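Side-chain contacts in SUMO-1 cysteine protease S273R (African swine fever virus pig/Kenya/KEN-50/1950, PDB 6LJ9), which probably acts as a cysteine protease that matures the viral pp220 and pp62 polyproteins into core-shell proteins and cleaves host proteins to blunt innate immunity: residues B[157-162]-B[168-173]; B[86-91]-B[232-237]; B[191-196]-B[217-222]. One frame throughout, in Å; residues are numbered along the deposited sequence.

Contact 1: residues B[157-162]-B[168-173]; sequences LNTDFS and HWVAIF
The indole of Trp169 takes the CB of Asn158 over one face, 4.0 Å above the plane and displaced toward the rim, while the six-membered part of the ring also lies near the Leu157–Asn158 peptide. The imidazole of His168 has Thr159 at its edge: OG1 sits near the ring plane, 3.8 Å from His168 CD2, the two side chains running alongside each other. Asn158 turns its amide toward the backbone of His168, with CG anti to its own N (chi1 -168°), and this brings OD1 to 3.0 Å from His168 N. OD1 also accepts from Asp160 N, closing an Asx turn. The two donors come from opposite faces of the amide plane, both well out of it and off the lone pairs, so both N-H groups help to fix its rotation. His168 O is gripped twice as well, by Thr159 N in a nearly straight bond (171° at the hydrogen) and by Thr159 OG1 at 3.2 Å. Beyond this, Leu157 and Val170 form a hydrogen-bonded antiparallel pair, each N-H meeting the other's carbonyl at 2.9 Å. On the sheet face that carries these two side chains an apolar group gathers: Val170 CG2 touches Leu157 CD1 at 3.6 Å and Thr159 CG2 at the same separation, and Leu157 CD2 meets Ile172 CD1. Both ring side chains have polar partners outside the hairpin: His168 NE2 bonds to Asn187 OD1, consistent with their inferred catalytic roles, and Trp169 NE1 to Leu88 O. The contact closes the beta hairpin of strands 152-158 and 169-175: Trp169 packs against helix 232-244 at Cys232 and Ser236, and Val170 rests against Tyr185 of strand 181-186.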
# COMPACT_ATOMS: atom_id res chain seq x y z
N LEU B 157 4.34 -23.26 -1.61
CA LEU B 157 4.09 -24.54 -2.24
C LEU B 157 4.92 -25.64 -1.57
O LEU B 157 5.92 -25.38 -0.91
CB LEU B 157 4.40 -24.50 -3.74
CG LEU B 157 5.80 -24.11 -4.18
CD1 LEU B 157 6.56 -25.32 -4.72
CD2 LEU B 157 5.73 -23.01 -5.23
N ASN B 158 4.47 -26.87 -1.76
CA ASN B 158 5.10 -28.05 -1.19
C ASN B 158 5.94 -28.74 -2.26
O ASN B 158 5.42 -29.08 -3.33
CB ASN B 158 4.04 -29.01 -0.63
CG ASN B 158 4.64 -30.11 0.23
OD1 ASN B 158 5.84 -30.35 0.21
ND2 ASN B 158 3.79 -30.78 1.00
N THR B 159 7.22 -28.94 -1.97
CA THR B 159 8.14 -29.58 -2.90
C THR B 159 8.15 -31.10 -2.77
O THR B 159 9.07 -31.75 -3.28
CB THR B 159 9.57 -29.05 -2.69
OG1 THR B 159 9.99 -29.31 -1.35
CG2 THR B 159 9.62 -27.55 -2.95
N ASP B 160 7.15 -31.68 -2.10
CA ASP B 160 7.11 -33.12 -1.91
C ASP B 160 6.89 -33.87 -3.21
O ASP B 160 7.20 -35.07 -3.28
CB ASP B 160 6.03 -33.49 -0.90
CG ASP B 160 6.22 -34.88 -0.32
OD1 ASP B 160 7.29 -35.48 -0.54
OD2 ASP B 160 5.29 -35.37 0.36
N PHE B 161 6.37 -33.21 -4.25
CA PHE B 161 6.20 -33.88 -5.54
C PHE B 161 7.55 -34.29 -6.12
O PHE B 161 7.69 -35.41 -6.63
CB PHE B 161 5.44 -32.98 -6.51
CG PHE B 161 6.13 -31.68 -6.82
CD1 PHE B 161 6.93 -31.55 -7.94
CD2 PHE B 161 5.96 -30.58 -6.00
CE1 PHE B 161 7.56 -30.36 -8.23
CE2 PHE B 161 6.59 -29.38 -6.28
CZ PHE B 161 7.39 -29.27 -7.40
N SER B 162 8.54 -33.42 -6.04
CA SER B 162 9.91 -33.83 -6.30
C SER B 162 10.41 -34.67 -5.13
O SER B 162 10.10 -34.38 -3.97
CB SER B 162 10.81 -32.61 -6.51
OG SER B 162 12.09 -32.99 -6.98
N HIS B 168 7.78 -30.11 2.49
CA HIS B 168 8.75 -29.03 2.61
C HIS B 168 8.19 -27.81 1.91
O HIS B 168 8.04 -27.80 0.69
CB HIS B 168 10.11 -29.43 2.01
CG HIS B 168 11.19 -28.42 2.25
ND1 HIS B 168 11.90 -28.36 3.43
CD2 HIS B 168 11.67 -27.43 1.47
CE1 HIS B 168 12.78 -27.38 3.35
NE2 HIS B 168 12.66 -26.79 2.18
N TRP B 169 7.87 -26.77 2.69
CA TRP B 169 7.28 -25.56 2.13
C TRP B 169 8.37 -24.62 1.62
O TRP B 169 9.39 -24.41 2.28
CB TRP B 169 6.43 -24.85 3.18
CG TRP B 169 5.29 -25.66 3.70
CD1 TRP B 169 5.22 -26.29 4.91
CD2 TRP B 169 4.05 -25.92 3.04
NE1 TRP B 169 4.01 -26.93 5.03
CE2 TRP B 169 3.28 -26.72 3.90
CE3 TRP B 169 3.52 -25.56 1.79
CZ2 TRP B 169 2.00 -27.17 3.56
CZ3 TRP B 169 2.26 -26.00 1.46
CH2 TRP B 169 1.51 -26.80 2.33
N VAL B 170 8.14 -24.07 0.43
CA VAL B 170 8.98 -23.01 -0.12
C VAL B 170 8.07 -21.88 -0.58
O VAL B 170 6.88 -22.08 -0.85
CB VAL B 170 9.88 -23.50 -1.28
CG1 VAL B 170 10.81 -24.61 -0.80
CG2 VAL B 170 9.02 -23.99 -2.43
N ALA B 171 8.64 -20.69 -0.68
CA ALA B 171 7.89 -19.49 -1.01
C ALA B 171 8.23 -19.01 -2.41
O ALA B 171 9.35 -19.18 -2.90
CB ALA B 171 8.16 -18.37 -0.00
N ILE B 172 7.24 -18.40 -3.07
CA ILE B 172 7.41 -17.74 -4.36
C ILE B 172 6.82 -16.34 -4.24
O ILE B 172 5.66 -16.18 -3.86
CB ILE B 172 6.74 -18.52 -5.51
CG1 ILE B 172 7.57 -19.74 -5.89
CG2 ILE B 172 6.52 -17.61 -6.71
CD1 ILE B 172 7.18 -20.38 -7.21
N PHE B 173 7.63 -15.33 -4.56
CA PHE B 173 7.22 -13.94 -4.45
C PHE B 173 7.56 -13.20 -5.73
O PHE B 173 8.69 -13.30 -6.22
CB PHE B 173 7.89 -13.26 -3.25
CG PHE B 173 7.31 -11.92 -2.92
CD1 PHE B 173 6.15 -11.82 -2.17
CD2 PHE B 173 7.93 -10.76 -3.34
CE1 PHE B 173 5.61 -10.58 -1.86
CE2 PHE B 173 7.40 -9.52 -3.04
CZ PHE B 173 6.24 -9.43 -2.30

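Contact 2: residues B[86-91]-B[232-237]; sequences GLLTNF and CGPYSL
Leu88 reaches the start of helix 232-244 through a single methyl. Its CD2 lies 3.6 Å from the carbonyl carbon of Gly233, 4.0 Å from CD of the Pro234 ring and 3.6 Å from CD1 of Leu237, one turn further along. Because Gly233 has no side chain, this methyl can rest directly on the helix backbone. Leu237 extends to meet it, its CG anti to its own carbonyl carbon (chi1 -77°), and the two leucines cross at a slant. Beside this apolar contact a water bridges the two backbones, accepting from Leu88 N at 3.1 Å and, weakly, from Gly233 N. Further out, Ile93 and Leu97 of helix 90-103 pack on Leu237, with Ile93 also against Leu88. The carbonyl of Leu88 accepts from Lys167 NZ as well, which ties the loop before strand 169-175 to this segment. Thr89 then occupies the N-cap position of helix 90-103. The contact packs the segment before that helix against the first turn of helix 232-244, which begins with Cys232, the inferred nucleophile; a nucleophilic cysteine at the start of a helix is a hallmark of clan CA proteases, the group that includes the Ulp1 family.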
# COMPACT_ATOMS: atom_id res chain seq x y z
N GLY B 86 4.58 -27.96 15.40
CA GLY B 86 3.87 -28.76 14.42
C GLY B 86 3.94 -28.16 13.03
O GLY B 86 4.03 -26.95 12.86
N LEU B 87 3.88 -29.04 12.03
CA LEU B 87 4.02 -28.60 10.65
C LEU B 87 2.78 -27.86 10.18
O LEU B 87 1.65 -28.18 10.56
CB LEU B 87 4.28 -29.80 9.74
CG LEU B 87 5.47 -30.70 10.08
CD1 LEU B 87 5.81 -31.60 8.91
CD2 LEU B 87 6.68 -29.88 10.50
N LEU B 88 3.01 -26.87 9.32
CA LEU B 88 1.93 -26.09 8.74
C LEU B 88 1.22 -26.89 7.66
O LEU B 88 1.85 -27.62 6.89
CB LEU B 88 2.47 -24.78 8.16
CG LEU B 88 2.32 -23.53 9.01
CD1 LEU B 88 2.79 -23.76 10.44
CD2 LEU B 88 3.07 -22.37 8.39
N THR B 89 -0.10 -26.75 7.61
CA THR B 89 -0.91 -27.36 6.57
C THR B 89 -1.26 -26.32 5.50
O THR B 89 -0.98 -25.13 5.64
CB THR B 89 -2.19 -27.97 7.16
OG1 THR B 89 -3.01 -26.92 7.71
CG2 THR B 89 -1.85 -28.96 8.26
N ASN B 90 -1.86 -26.80 4.41
CA ASN B 90 -2.31 -25.90 3.36
C ASN B 90 -3.40 -24.96 3.86
O ASN B 90 -3.55 -23.85 3.33
CB ASN B 90 -2.80 -26.69 2.15
CG ASN B 90 -3.53 -27.96 2.54
OD1 ASN B 90 -3.81 -28.19 3.72
ND2 ASN B 90 -3.84 -28.80 1.56
N PHE B 91 -4.16 -25.37 4.86
CA PHE B 91 -5.20 -24.51 5.41
C PHE B 91 -4.60 -23.39 6.25
O PHE B 91 -5.08 -22.25 6.20
CB PHE B 91 -6.20 -25.32 6.23
CG PHE B 91 -6.85 -26.43 5.47
CD1 PHE B 91 -7.83 -26.15 4.52
CD2 PHE B 91 -6.51 -27.75 5.70
CE1 PHE B 91 -8.44 -27.17 3.81
CE2 PHE B 91 -7.12 -28.78 4.99
CZ PHE B 91 -8.08 -28.49 4.05
N CYS B 232 9.99 -24.98 8.04
CA CYS B 232 9.94 -24.57 6.64
C CYS B 232 8.67 -23.81 6.32
O CYS B 232 8.67 -22.92 5.46
CB CYS B 232 10.07 -25.80 5.73
SG CYS B 232 8.86 -27.10 6.05
N GLY B 233 7.57 -24.13 7.01
CA GLY B 233 6.34 -23.40 6.86
C GLY B 233 6.47 -21.96 7.31
O GLY B 233 6.22 -21.02 6.54
N PRO B 234 6.86 -21.75 8.58
CA PRO B 234 7.11 -20.37 9.03
C PRO B 234 8.17 -19.65 8.21
O PRO B 234 8.07 -18.43 8.03
CB PRO B 234 7.56 -20.57 10.49
CG PRO B 234 6.88 -21.82 10.91
CD PRO B 234 6.86 -22.71 9.69
N TYR B 235 9.19 -20.36 7.73
CA TYR B 235 10.20 -19.73 6.89
C TYR B 235 9.58 -19.17 5.61
O TYR B 235 9.86 -18.03 5.21
CB TYR B 235 11.31 -20.73 6.55
CG TYR B 235 12.52 -20.66 7.44
CD1 TYR B 235 13.43 -19.62 7.34
CD2 TYR B 235 12.77 -21.66 8.37
CE1 TYR B 235 14.55 -19.57 8.15
CE2 TYR B 235 13.89 -21.62 9.19
CZ TYR B 235 14.77 -20.57 9.07
OH TYR B 235 15.88 -20.52 9.89
N SER B 236 8.73 -19.96 4.96
CA SER B 236 8.14 -19.53 3.69
C SER B 236 7.19 -18.36 3.89
O SER B 236 7.15 -17.43 3.07
CB SER B 236 7.42 -20.70 3.03
OG SER B 236 8.28 -21.81 2.87
N LEU B 237 6.40 -18.39 4.97
CA LEU B 237 5.48 -17.29 5.23
C LEU B 237 6.22 -16.02 5.63
O LEU B 237 5.81 -14.91 5.27
CB LEU B 237 4.48 -17.69 6.32
CG LEU B 237 3.34 -18.61 5.89
CD1 LEU B 237 2.51 -19.01 7.10
CD2 LEU B 237 2.46 -17.94 4.85
O HOH W 1 5.95 -25.96 8.99

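Contact 3: residues B[191-196]-B[217-222]; sequences NSPPGP and TLAVTN
The carbonyl oxygen of Asn191 is held against the side chain of Thr221, its O lying 3.2 Å from CG2 and 3.7 Å from CB. This is a packing contact with a methyl and not a polar bond. The branches of Thr221 explain it: a chi1 of 61° sets OG1 between the backbone N and the carbonyl carbon, leaving CG2 anti to the carbonyl carbon, where it meets the oxygen, whereas OG1 approaches Ser192 more loosely, at 4.4 Å from its CA. The second touching point is apolar. The CG-CD edge of the Pro193 ring rests on the CB of Ala219, both atoms 4.0 Å from it. Between Ala219 and Thr221 the chain bends in an inverse gamma turn centred on Val220, with a weak bond from Thr221 N to Ala219 O. The bend falls just where strand 215-220 ends. Tyr185 of strand 181-186 adjoins both Pro193 and Thr221, and Pro193 also packs on Ile198 of helix 195-208; Thr221 in turn touches Asn187, an inferred active-site residue. The contact therefore lies on the surface where a beta-alpha-beta crossover begins: the loop leaving strand 181-186 for helix 195-208, which has Pro194 at its N-cap, passes over the end of the neighbouring parallel strand 215-220.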
# COMPACT_ATOMS: atom_id res chain seq x y z
N ASN B 191 18.16 -25.41 -1.41
CA ASN B 191 18.15 -26.30 -2.57
C ASN B 191 17.53 -25.60 -3.77
O ASN B 191 16.56 -24.85 -3.63
CB ASN B 191 17.39 -27.59 -2.25
CG ASN B 191 18.07 -28.42 -1.18
OD1 ASN B 191 19.29 -28.56 -1.17
ND2 ASN B 191 17.28 -28.97 -0.27
N SER B 192 18.09 -25.86 -4.95
CA SER B 192 17.66 -25.20 -6.17
C SER B 192 16.20 -25.54 -6.48
O SER B 192 15.67 -26.56 -6.03
CB SER B 192 18.56 -25.62 -7.33
OG SER B 192 19.91 -25.27 -7.07
N PRO B 193 15.52 -24.68 -7.26
CA PRO B 193 14.11 -24.95 -7.57
C PRO B 193 13.98 -26.16 -8.47
O PRO B 193 14.86 -26.42 -9.31
CB PRO B 193 13.65 -23.66 -8.28
CG PRO B 193 14.72 -22.65 -8.04
CD PRO B 193 15.98 -23.42 -7.85
N PRO B 194 12.91 -26.93 -8.33
CA PRO B 194 12.66 -28.02 -9.29
C PRO B 194 12.41 -27.47 -10.69
O PRO B 194 12.05 -26.30 -10.87
CB PRO B 194 11.41 -28.71 -8.73
CG PRO B 194 11.37 -28.32 -7.28
CD PRO B 194 11.93 -26.93 -7.23
N GLY B 195 12.63 -28.33 -11.67
CA GLY B 195 12.42 -28.00 -13.07
C GLY B 195 11.09 -27.33 -13.36
O GLY B 195 11.04 -26.27 -13.99
N PRO B 196 9.98 -27.93 -12.92
CA PRO B 196 8.67 -27.28 -13.13
C PRO B 196 8.59 -25.89 -12.55
O PRO B 196 7.93 -25.02 -13.14
CB PRO B 196 7.70 -28.25 -12.45
CG PRO B 196 8.36 -29.58 -12.58
CD PRO B 196 9.83 -29.32 -12.44
N THR B 217 14.49 -13.30 -12.87
CA THR B 217 14.19 -14.52 -12.14
C THR B 217 15.33 -14.80 -11.18
O THR B 217 16.51 -14.70 -11.54
CB THR B 217 14.00 -15.71 -13.09
OG1 THR B 217 15.22 -15.96 -13.80
CG2 THR B 217 12.88 -15.43 -14.08
N LEU B 218 14.99 -15.14 -9.94
CA LEU B 218 15.98 -15.24 -8.87
C LEU B 218 15.68 -16.42 -7.98
O LEU B 218 14.54 -16.61 -7.54
CB LEU B 218 16.00 -13.95 -8.04
CG LEU B 218 16.95 -13.95 -6.85
CD1 LEU B 218 18.40 -13.90 -7.30
CD2 LEU B 218 16.62 -12.78 -5.94
N ALA B 219 16.71 -17.22 -7.70
CA ALA B 219 16.62 -18.35 -6.78
C ALA B 219 17.32 -17.96 -5.49
O ALA B 219 18.55 -17.93 -5.42
CB ALA B 219 17.23 -19.60 -7.40
N VAL B 220 16.53 -17.63 -4.46
CA VAL B 220 17.08 -17.27 -3.16
C VAL B 220 17.38 -18.55 -2.39
O VAL B 220 16.66 -18.93 -1.47
CB VAL B 220 16.11 -16.37 -2.38
CG1 VAL B 220 16.78 -15.80 -1.14
CG2 VAL B 220 15.58 -15.25 -3.27
N THR B 221 18.46 -19.24 -2.79
CA THR B 221 18.85 -20.51 -2.19
C THR B 221 20.34 -20.53 -1.86
O THR B 221 20.97 -21.59 -1.89
CB THR B 221 18.49 -21.68 -3.10
OG1 THR B 221 19.19 -21.55 -4.34
CG2 THR B 221 17.00 -21.73 -3.37
N ASN B 222 20.91 -19.37 -1.55
CA ASN B 222 22.35 -19.29 -1.30
C ASN B 222 22.71 -19.77 0.10
O ASN B 222 23.74 -20.41 0.29
CB ASN B 222 22.84 -17.86 -1.53
CG ASN B 222 24.35 -17.75 -1.47
OD1 ASN B 222 25.06 -18.20 -2.37
ND2 ASN B 222 24.86 -17.13 -0.40

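Contacts 1 and 2 have centres 10 Å apart and touch directly. Contact 3 lies 11 Å from contact 1, which it meets where Phe161 packs on Pro194, and 19 Å from contact 2, with no touch between them. Along the chain, contact 2 closes a long loop that encloses first contact 1 and then contact 3. Contacts 1 and 3 both reach the five-stranded mixed sheet, the former at strands 152-158 and 169-175, the latter at edge strand 215-220. Helix 232-244 packs on contact 1, where the His168 side chain touches Cys232; contacts 1 and 2 thus bring the inferred histidine and nucleophile together, while contact 3 adjoins Asn187, also an inferred active-site residue.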